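Local coordinates for protein endo-pectate lyase (Erwinia chrysanthemi, PDB 3B8Y) that probably cleaves polygalacturonate and methylated pectins by endo-acting, calcium-dependent elimination, leaving unsaturated galacturonate ends, at residues T22-S27 with L35-D40; R51-N56 with L82-W87. All blocks are in the same frame, centred on the assembly; numbering follows the deposited sequence.

In the fold
Contacts 1 and 2 belong to the two facing sheets of an N-terminal fibronectin type III-like sandwich. Residues 22-27 and 35-40 pair in the three-stranded sheet, residues 51-56 and 82-87 in the four-stranded one, with centres about 16 Å apart. Tyr86 joins them: its CD2 lies 3.5 Å from Leu26 CD1 and its CD1 3.7 Å from Leu35 CD1, while Leu24 CD2 reaches Trp87 CA at 3.8 Å. Contact 1 also turns its other face to strand 181-189 of the pectate lyase domain, whereas contact 2 sits farther out, about 26 Å from the chain centre. Both lie away from the zinc- and calcium-binding residues.

Contact 1 of 2, residues T22-S27 with L35-D40; sequences TTLMLS and LGWSTD
Gly36 O receives Met25 N at 2.7 Å, the donor standing nearly in line with the carbonyl (C=O...N 171°). The CA-H of Leu24 also approaches this oxygen, and Asn186 ND2 adds a weak bond. Here strands 22-29 and 32-39 form a beta hairpin, the first two strands of the three-stranded sheet in a fibronectin type III-like sandwich. The partner bond, Gly36 N to Met25 O, measures 2.9 Å. Two residues on, Thr23 and Ser38 form the next hydrogen-bonded pair, with Thr23 N to Ser38 O at 2.9 Å; Thr23 O accepts Ser38 N and also draws in the CA-H of Trp37.

Leu24 and Trp37, between these pairs, and Leu26 and Leu35, beyond Gly36, point their side chains to the face turned to the opposing sheet. Leu24 turns CG away from its own N (chi1 -180°), which brings CD1 to Trp37 CB at 3.8 Å and also to Leu35 CB. Trp37 takes the less usual first torsion, CG standing between N and the carbonyl carbon (chi1 65°), and Thr22 CG2 comes alongside its CD1 at 4.1 Å. Leu26 meets Leu35 methyl to methyl, CD1 to CD2 at 3.5 Å, where Tyr86 touches both residues.

The other face bears Thr23, Met25 and Ser38. It meets the catalytic domain: Met25 packs on Asn186 and Ile188, and Ser38 OG bonds to Asn163 ND2. Gly36 has no side chain beside Met25, so the methionine is the one side chain this pair brings to that face. At the end near the N-terminus, Thr22 OG1 is hydrogen-bonded to Val98 O of the opposing sheet, and only a weak hydrogen bond, 3.4 Å long, joins it to Thr39 OG1.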
loop_
_atom_site.group_PDB
_atom_site.type_symbol
_atom_site.label_atom_id
_atom_site.label_comp_id
_atom_site.label_asym_id
_atom_site.label_seq_id
_atom_site.Cartn_x
_atom_site.Cartn_y
_atom_site.Cartn_z
ATOM N N THR A 22 5.527 13.622 12.602
ATOM C CA THR A 22 5.848 12.787 11.459
ATOM C C THR A 22 6.463 11.514 12.016
ATOM O O THR A 22 7.402 11.572 12.812
ATOM C CB THR A 22 6.871 13.467 10.530
ATOM O OG1 THR A 22 6.368 14.744 10.125
ATOM C CG2 THR A 22 7.140 12.604 9.290
ATOM N N THR A 23 5.894 10.368 11.665
ATOM C CA THR A 23 6.446 9.108 12.134
ATOM C C THR A 23 7.036 8.383 10.946
ATOM O O THR A 23 6.368 8.170 9.932
ATOM C CB THR A 23 5.400 8.241 12.857
ATOM O OG1 THR A 23 4.911 8.955 13.997
ATOM C CG2 THR A 23 6.040 6.942 13.349
ATOM N N LEU A 24 8.316 8.059 11.062
ATOM C CA LEU A 24 9.047 7.404 9.992
ATOM C C LEU A 24 9.416 5.962 10.282
ATOM O O LEU A 24 9.825 5.628 11.392
ATOM C CB LEU A 24 10.323 8.194 9.696
ATOM C CG LEU A 24 11.275 7.708 8.591
ATOM C CD1 LEU A 24 10.602 7.820 7.214
ATOM C CD2 LEU A 24 12.526 8.582 8.616
ATOM N N MET A 25 9.336 5.136 9.246
ATOM C CA MET A 25 9.691 3.724 9.335
ATOM C C MET A 25 10.569 3.350 8.145
ATOM O O MET A 25 10.459 3.929 7.063
ATOM C CB MET A 25 8.438 2.841 9.366
ATOM C CG MET A 25 7.621 2.962 10.642
ATOM S SD MET A 25 6.079 2.022 10.565
ATOM C CE MET A 25 6.684 0.408 10.429
ATOM N N LEU A 26 11.427 2.359 8.350
ATOM C CA LEU A 26 12.317 1.909 7.299
ATOM C C LEU A 26 12.221 0.422 7.020
ATOM O O LEU A 26 12.087 -0.395 7.936
ATOM C CB LEU A 26 13.763 2.275 7.640
ATOM C CG LEU A 26 14.861 1.893 6.638
ATOM C CD1 LEU A 26 15.816 3.049 6.488
ATOM C CD2 LEU A 26 15.601 0.638 7.099
ATOM N N SER A 27 12.306 0.085 5.738
ATOM C CA SER A 27 12.292 -1.299 5.298
ATOM C C SER A 27 13.451 -1.497 4.338
ATOM O O SER A 27 13.608 -0.749 3.371
ATOM C CB SER A 27 10.984 -1.659 4.604
ATOM O OG SER A 27 11.054 -2.988 4.120
ATOM N N LEU A 35 11.594 4.084 2.617
ATOM C CA LEU A 35 11.123 4.879 3.734
ATOM C C LEU A 35 9.620 5.070 3.622
ATOM O O LEU A 35 9.092 5.290 2.536
ATOM C CB LEU A 35 11.819 6.238 3.781
ATOM C CG LEU A 35 13.351 6.297 3.799
ATOM C CD1 LEU A 35 13.804 7.760 3.763
ATOM C CD2 LEU A 35 13.899 5.607 5.030
ATOM N N GLY A 36 8.945 4.921 4.757
ATOM C CA GLY A 36 7.511 5.088 4.837
ATOM C C GLY A 36 7.230 5.948 6.056
ATOM O O GLY A 36 7.783 5.706 7.140
ATOM N N TRP A 37 6.413 6.982 5.873
ATOM C CA TRP A 37 6.074 7.878 6.961
ATOM C C TRP A 37 4.647 8.374 6.859
ATOM O O TRP A 37 4.044 8.361 5.790
ATOM C CB TRP A 37 7.015 9.103 6.981
ATOM C CG TRP A 37 6.888 10.010 5.776
ATOM C CD1 TRP A 37 6.034 11.073 5.631
ATOM C CD2 TRP A 37 7.596 9.897 4.529
ATOM N NE1 TRP A 37 6.164 11.619 4.371
ATOM C CE2 TRP A 37 7.113 10.916 3.678
ATOM C CE3 TRP A 37 8.591 9.034 4.053
ATOM C CZ2 TRP A 37 7.588 11.093 2.375
ATOM C CZ3 TRP A 37 9.064 9.212 2.759
ATOM C CH2 TRP A 37 8.559 10.238 1.934
ATOM N N SER A 38 4.103 8.769 8.000
ATOM C CA SER A 38 2.778 9.353 8.051
ATOM C C SER A 38 2.989 10.698 8.735
ATOM O O SER A 38 3.943 10.870 9.520
ATOM C CB SER A 38 1.809 8.484 8.859
ATOM O OG SER A 38 2.194 8.400 10.217
ATOM N N THR A 39 2.141 11.661 8.403
ATOM C CA THR A 39 2.220 12.979 9.010
ATOM C C THR A 39 0.811 13.538 9.157
ATOM O O THR A 39 -0.060 13.278 8.321
ATOM C CB THR A 39 3.073 13.972 8.149
ATOM O OG1 THR A 39 3.284 15.189 8.885
ATOM C CG2 THR A 39 2.376 14.302 6.828
ATOM N N ASP A 40 0.575 14.250 10.252
ATOM C CA ASP A 40 -0.726 14.871 10.469
ATOM C C ASP A 40 -0.687 16.379 10.181
ATOM O O ASP A 40 -1.564 17.119 10.610
ATOM C CB ASP A 40 -1.277 14.560 11.874
ATOM C CG ASP A 40 -0.348 14.993 12.993
ATOM O OD1 ASP A 40 -0.760 14.899 14.168
ATOM O OD2 ASP A 40 0.789 15.418 12.717
#

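Contact 2 of 2, residues R51-N56 with L82-W87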
loop_
_atom_site.group_PDB
_atom_site.type_symbol
_atom_site.label_atom_id
_atom_site.label_comp_id
_atom_site.label_asym_id
_atom_site.label_seq_id
_atom_site.Cartn_x
_atom_site.Cartn_y
_atom_site.Cartn_z
ATOM N N ARG A 51 19.766 12.093 5.112
ATOM C CA ARG A 51 20.479 10.863 5.392
ATOM C C ARG A 51 21.854 11.142 5.963
ATOM O O ARG A 51 22.515 12.101 5.561
ATOM C CB ARG A 51 20.605 10.034 4.114
ATOM C CG ARG A 51 21.091 8.601 4.334
ATOM C CD ARG A 51 21.450 7.955 3.004
ATOM N NE ARG A 51 22.637 8.561 2.407
ATOM C CZ ARG A 51 23.061 8.341 1.166
ATOM N NH1 ARG A 51 24.161 8.939 0.734
ATOM N NH2 ARG A 51 22.382 7.545 0.351
ATOM N N GLY A 52 22.281 10.295 6.893
ATOM C CA GLY A 52 23.586 10.454 7.507
ATOM C C GLY A 52 24.257 9.111 7.732
ATOM O O GLY A 52 23.616 8.066 7.661
ATOM N N THR A 53 25.562 9.138 7.978
ATOM C CA THR A 53 26.321 7.915 8.220
ATOM C C THR A 53 26.530 7.677 9.702
ATOM O O THR A 53 27.252 6.754 10.093
ATOM C CB THR A 53 27.678 7.929 7.507
ATOM O OG1 THR A 53 28.328 9.190 7.734
ATOM C CG2 THR A 53 27.485 7.689 6.011
ATOM N N THR A 54 25.928 8.540 10.519
ATOM C CA THR A 54 25.995 8.431 11.972
ATOM C C THR A 54 24.655 8.857 12.567
ATOM O O THR A 54 23.759 9.330 11.862
ATOM C CB THR A 54 27.097 9.304 12.614
ATOM O OG1 THR A 54 26.704 10.681 12.578
ATOM C CG2 THR A 54 28.438 9.119 11.909
ATOM N N SER A 55 24.553 8.718 13.880
ATOM C CA SER A 55 23.351 9.046 14.624
ATOM C C SER A 55 23.106 10.551 14.725
ATOM O O SER A 55 21.963 10.988 14.822
ATOM C CB SER A 55 23.470 8.451 16.030
ATOM O OG SER A 55 22.203 8.087 16.538
ATOM N N ASN A 56 24.190 11.322 14.666
ATOM C CA ASN A 56 24.159 12.780 14.801
ATOM C C ASN A 56 23.344 13.523 13.735
ATOM O O ASN A 56 23.802 13.715 12.607
ATOM C CB ASN A 56 25.597 13.314 14.857
ATOM C CG ASN A 56 25.677 14.788 15.218
ATOM O OD1 ASN A 56 26.766 15.366 15.213
ATOM N ND2 ASN A 56 24.541 15.404 15.552
ATOM N N LEU A 82 27.978 -0.029 5.325
ATOM C CA LEU A 82 27.811 1.264 5.979
ATOM C C LEU A 82 26.392 1.426 6.505
ATOM O O LEU A 82 25.423 1.237 5.766
ATOM C CB LEU A 82 28.113 2.423 5.023
ATOM C CG LEU A 82 29.568 2.846 4.858
ATOM C CD1 LEU A 82 29.602 4.291 4.374
ATOM C CD2 LEU A 82 30.308 2.723 6.192
ATOM N N ASN A 83 26.277 1.738 7.793
ATOM C CA ASN A 83 24.977 1.963 8.412
ATOM C C ASN A 83 24.498 3.359 8.029
ATOM O O ASN A 83 25.303 4.229 7.710
ATOM C CB ASN A 83 25.067 1.849 9.934
ATOM C CG ASN A 83 25.160 0.416 10.406
ATOM O OD1 ASN A 83 24.360 -0.433 10.015
ATOM N ND2 ASN A 83 26.133 0.139 11.265
ATOM N N TYR A 84 23.185 3.553 8.054
ATOM C CA TYR A 84 22.572 4.829 7.700
ATOM C C TYR A 84 21.456 5.235 8.644
ATOM O O TYR A 84 20.735 4.399 9.191
ATOM C CB TYR A 84 21.978 4.776 6.287
ATOM C CG TYR A 84 22.995 4.693 5.190
ATOM C CD1 TYR A 84 23.303 3.472 4.588
ATOM C CD2 TYR A 84 23.671 5.832 4.764
ATOM C CE1 TYR A 84 24.260 3.391 3.596
ATOM C CE2 TYR A 84 24.620 5.767 3.779
ATOM C CZ TYR A 84 24.917 4.547 3.196
ATOM O OH TYR A 84 25.884 4.492 2.217
ATOM N N TRP A 85 21.320 6.542 8.811
ATOM C CA TRP A 85 20.272 7.119 9.631
ATOM C C TRP A 85 19.448 7.992 8.687
ATOM O O TRP A 85 19.993 8.644 7.788
ATOM C CB TRP A 85 20.868 7.938 10.782
ATOM C CG TRP A 85 21.218 7.087 11.967
ATOM C CD1 TRP A 85 20.480 6.924 13.106
ATOM C CD2 TRP A 85 22.365 6.237 12.110
ATOM N NE1 TRP A 85 21.090 6.024 13.942
ATOM C CE2 TRP A 85 22.248 5.586 13.356
ATOM C CE3 TRP A 85 23.482 5.964 11.306
ATOM C CZ2 TRP A 85 23.204 4.676 13.818
ATOM C CZ3 TRP A 85 24.437 5.057 11.771
ATOM C CH2 TRP A 85 24.291 4.427 13.008
ATOM N N TYR A 86 18.137 7.984 8.874
ATOM C CA TYR A 86 17.259 8.765 8.015
ATOM C C TYR A 86 16.254 9.580 8.793
ATOM O O TYR A 86 15.811 9.183 9.860
ATOM C CB TYR A 86 16.464 7.846 7.079
ATOM C CG TYR A 86 17.251 7.158 5.986
ATOM C CD1 TYR A 86 17.383 7.740 4.727
ATOM C CD2 TYR A 86 17.812 5.897 6.193
ATOM C CE1 TYR A 86 18.053 7.088 3.702
ATOM C CE2 TYR A 86 18.481 5.236 5.173
ATOM C CZ TYR A 86 18.599 5.837 3.926
ATOM O OH TYR A 86 19.270 5.181 2.913
ATOM N N TRP A 87 15.889 10.722 8.228
ATOM C CA TRP A 87 14.881 11.601 8.796
ATOM C C TRP A 87 14.105 12.141 7.608
ATOM O O TRP A 87 14.627 12.211 6.495
ATOM C CB TRP A 87 15.502 12.790 9.530
ATOM C CG TRP A 87 16.299 12.460 10.741
ATOM C CD1 TRP A 87 15.886 12.547 12.039
ATOM C CD2 TRP A 87 17.680 12.083 10.779
ATOM N NE1 TRP A 87 16.934 12.261 12.890
ATOM C CE2 TRP A 87 18.047 11.971 12.140
ATOM C CE3 TRP A 87 18.648 11.835 9.795
ATOM C CZ2 TRP A 87 19.346 11.622 12.544
ATOM C CZ3 TRP A 87 19.942 11.489 10.194
ATOM C CH2 TRP A 87 20.279 11.387 11.559
HETATM O O HOH W 1 20.751 5.033 16.633
#
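Arg51 lays its aliphatic chain along Tyr86, with CG over the ring face, 3.9 Å from the centroid, in a CH-pi contact. A bend at chi3 (68°) then carries the guanidinium past Tyr84, whose CE2 lies over one of its faces, 3.7 Å from Arg51 NE, the two planes 43° apart. Asp75 OD1 fixes the far end, in a salt bridge with Arg51 NH2 and a hydrogen bond with Tyr86 OH, which also bonds to Asn33 OD1. Beneath this packing, Gly52 and Trp85 exchange two backbone bonds, N to O, each of 3.0 Å.

Beyond Gly52 the chain leaves the sheet and folds over the Trp85 indole: Ser55 CA stands almost exactly above the five-membered ring at 3.7 Å. Trp87 meets the same turn edge-on, its CZ2 3.5 Å from Ser55 O. The outer side is looser. Thr53 CG2 and Leu82 CD1 only brush at 4.3 Å, and a water accepts from Trp85 NE1 at 2.9 Å while reaching Ser55 OG weakly. Antiparallel pairing of strands 44-52 and 85-92 at the centre of a four-stranded sheet is characteristic of the C and F strands in a fibronectin type III sandwich.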